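Local coordinates for protein alpha-galactosidase (Umbelopsis vinacea, PDB 3A5V) that probably hydrolyses terminal alpha-galactosyl residues from galactosides, as a tetrameric, N-glycosylated fungal glycoside hydrolase of family 27, at residues L165-E170 and W174-T179. Numbering follows the deposited sequence.
Sequences LCNWGE and WNFAST
F176 points its ring edge at the side-chain amide of N167, with ND2 3.7 Å from CZ and close to the ring plane; the amide and ring planes stand nearly perpendicular, at 89°. The same edge meets E170 O, 3.5 Å from F176 CE2, so the slightly positive C-H at CE2 points at that oxygen. E170 O also accepts a hydrogen bond from N167 ND2 (2.9 Å), while the backbone N of E170 bonds to the carbonyl O of N167, closing a type I' turn. A glycine suits position 169 of this turn: a CB would be jammed against the preceding carbonyl O and sit tightly against the ring of W174, whose CZ3 packs 3.8 Å from G169 CA. W174 and F176 both place CG between backbone N and carbonyl carbon (chi1 45° and 77°), which brings their rings over to the turn. Just past the helix, the small CB of A177 receives L165 CD2 at 3.6 Å. A leucine in place of N167 would probably leave E170 O without its amide donor and G169 N without its weak bond to OD1. N167 and E170 thus satisfy each other within 165-170, and the loop after barrel strand 162-165 meets helix 173-176 through van der Waals contact and a C-H to carbonyl approach.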
loop_
_atom_site.group_PDB
_atom_site.type_symbol
_atom_site.label_atom_id
_atom_site.label_comp_id
_atom_site.label_asym_id
_atom_site.label_seq_id
_atom_site.Cartn_x
_atom_site.Cartn_y
_atom_site.Cartn_z
ATOM N N LEU A 165 -9.927 22.417 0.153
ATOM C CA LEU A 165 -9.441 21.299 0.985
ATOM C C LEU A 165 -7.956 21.415 1.241
ATOM O O LEU A 165 -7.178 21.753 0.338
ATOM C CB LEU A 165 -9.738 19.935 0.341
ATOM C CG LEU A 165 -10.844 19.126 1.010
ATOM C CD1 LEU A 165 -12.177 19.901 1.010
ATOM C CD2 LEU A 165 -10.992 17.770 0.362
ATOM N N CYS A 166 -7.563 21.104 2.471
ATOM C CA CYS A 166 -6.159 21.035 2.836
ATOM C C CYS A 166 -5.869 19.703 3.570
ATOM O O CYS A 166 -5.572 19.693 4.767
ATOM C CB CYS A 166 -5.772 22.265 3.680
ATOM S SG CYS A 166 -3.992 22.372 4.104
ATOM N N ASN A 167 -5.943 18.591 2.826
ATOM C CA ASN A 167 -5.650 17.259 3.370
ATOM C C ASN A 167 -4.404 16.609 2.734
ATOM O O ASN A 167 -4.149 15.427 2.909
ATOM C CB ASN A 167 -6.894 16.351 3.328
ATOM C CG ASN A 167 -6.929 15.426 2.094
ATOM O OD1 ASN A 167 -6.548 15.815 0.981
ATOM N ND2 ASN A 167 -7.388 14.204 2.304
ATOM N N TRP A 168 -3.650 17.416 1.974
ATOM C CA TRP A 168 -2.290 17.111 1.566
ATOM C C TRP A 168 -2.198 15.911 0.615
ATOM O O TRP A 168 -1.157 15.260 0.547
ATOM C CB TRP A 168 -1.411 16.815 2.793
ATOM C CG TRP A 168 -1.687 17.633 4.059
ATOM C CD1 TRP A 168 -1.778 19.005 4.170
ATOM C CD2 TRP A 168 -1.871 17.106 5.381
ATOM N NE1 TRP A 168 -2.012 19.352 5.488
ATOM C CE2 TRP A 168 -2.059 18.211 6.253
ATOM C CE3 TRP A 168 -1.873 15.804 5.917
ATOM C CZ2 TRP A 168 -2.253 18.056 7.636
ATOM C CZ3 TRP A 168 -2.064 15.649 7.301
ATOM C CH2 TRP A 168 -2.240 16.778 8.142
ATOM N N GLY A 169 -3.292 15.617 -0.077
ATOM C CA GLY A 169 -3.369 14.476 -1.008
ATOM C C GLY A 169 -3.747 13.134 -0.389
ATOM O O GLY A 169 -3.775 12.121 -1.091
ATOM N N GLU A 170 -4.053 13.113 0.913
ATOM C CA GLU A 170 -4.347 11.846 1.592
ATOM C C GLU A 170 -5.623 11.185 1.033
ATOM O O GLU A 170 -6.643 11.842 0.858
ATOM C CB GLU A 170 -4.430 12.017 3.118
ATOM C CG GLU A 170 -4.521 10.679 3.889
ATOM C CD GLU A 170 -4.729 10.857 5.400
ATOM O OE1 GLU A 170 -5.284 11.899 5.850
ATOM O OE2 GLU A 170 -4.366 9.920 6.133
ATOM N N TRP A 174 -8.309 14.194 -5.455
ATOM C CA TRP A 174 -8.565 14.356 -6.904
ATOM C C TRP A 174 -9.639 13.383 -7.422
ATOM O O TRP A 174 -10.242 13.624 -8.472
ATOM C CB TRP A 174 -7.257 14.225 -7.726
ATOM C CG TRP A 174 -6.418 13.053 -7.292
ATOM C CD1 TRP A 174 -6.566 11.743 -7.674
ATOM C CD2 TRP A 174 -5.350 13.078 -6.336
ATOM N NE1 TRP A 174 -5.629 10.960 -7.028
ATOM C CE2 TRP A 174 -4.873 11.755 -6.203
ATOM C CE3 TRP A 174 -4.728 14.104 -5.598
ATOM C CZ2 TRP A 174 -3.792 11.419 -5.361
ATOM C CZ3 TRP A 174 -3.658 13.779 -4.758
ATOM C CH2 TRP A 174 -3.204 12.439 -4.640
ATOM N N ASN A 175 -9.859 12.283 -6.688
ATOM C CA ASN A 175 -10.967 11.351 -6.943
ATOM C C ASN A 175 -12.202 11.683 -6.088
ATOM O O ASN A 175 -13.303 11.827 -6.618
ATOM C CB ASN A 175 -10.553 9.884 -6.677
ATOM C CG ASN A 175 -9.320 9.455 -7.475
ATOM O OD1 ASN A 175 -9.212 9.698 -8.689
ATOM N ND2 ASN A 175 -8.385 8.793 -6.789
ATOM N N PHE A 176 -12.025 11.782 -4.765
ATOM C CA PHE A 176 -13.177 11.832 -3.859
ATOM C C PHE A 176 -13.798 13.209 -3.643
ATOM O O PHE A 176 -14.983 13.312 -3.307
ATOM C CB PHE A 176 -12.924 11.099 -2.514
ATOM C CG PHE A 176 -12.051 11.868 -1.514
ATOM C CD1 PHE A 176 -12.548 12.992 -0.830
ATOM C CD2 PHE A 176 -10.751 11.420 -1.214
ATOM C CE1 PHE A 176 -11.752 13.681 0.114
ATOM C CE2 PHE A 176 -9.928 12.124 -0.276
ATOM C CZ PHE A 176 -10.444 13.262 0.382
ATOM N N ALA A 177 -13.002 14.257 -3.830
ATOM C CA ALA A 177 -13.403 15.609 -3.392
ATOM C C ALA A 177 -13.907 16.484 -4.540
ATOM O O ALA A 177 -14.311 17.620 -4.326
ATOM C CB ALA A 177 -12.227 16.301 -2.687
ATOM N N SER A 178 -13.894 15.946 -5.754
ATOM C CA SER A 178 -14.034 16.785 -6.946
ATOM C C SER A 178 -15.423 17.393 -7.130
ATOM O O SER A 178 -15.553 18.436 -7.766
ATOM C CB SER A 178 -13.620 16.018 -8.206
ATOM O OG SER A 178 -14.286 14.779 -8.254
ATOM N N THR A 179 -16.461 16.751 -6.603
ATOM C CA THR A 179 -17.804 17.322 -6.733
ATOM C C THR A 179 -18.255 18.009 -5.439
ATOM O O THR A 179 -19.304 18.636 -5.411
ATOM C CB THR A 179 -18.874 16.271 -7.162
ATOM O OG1 THR A 179 -19.106 15.354 -6.091
ATOM C CG2 THR A 179 -18.427 15.498 -8.418
#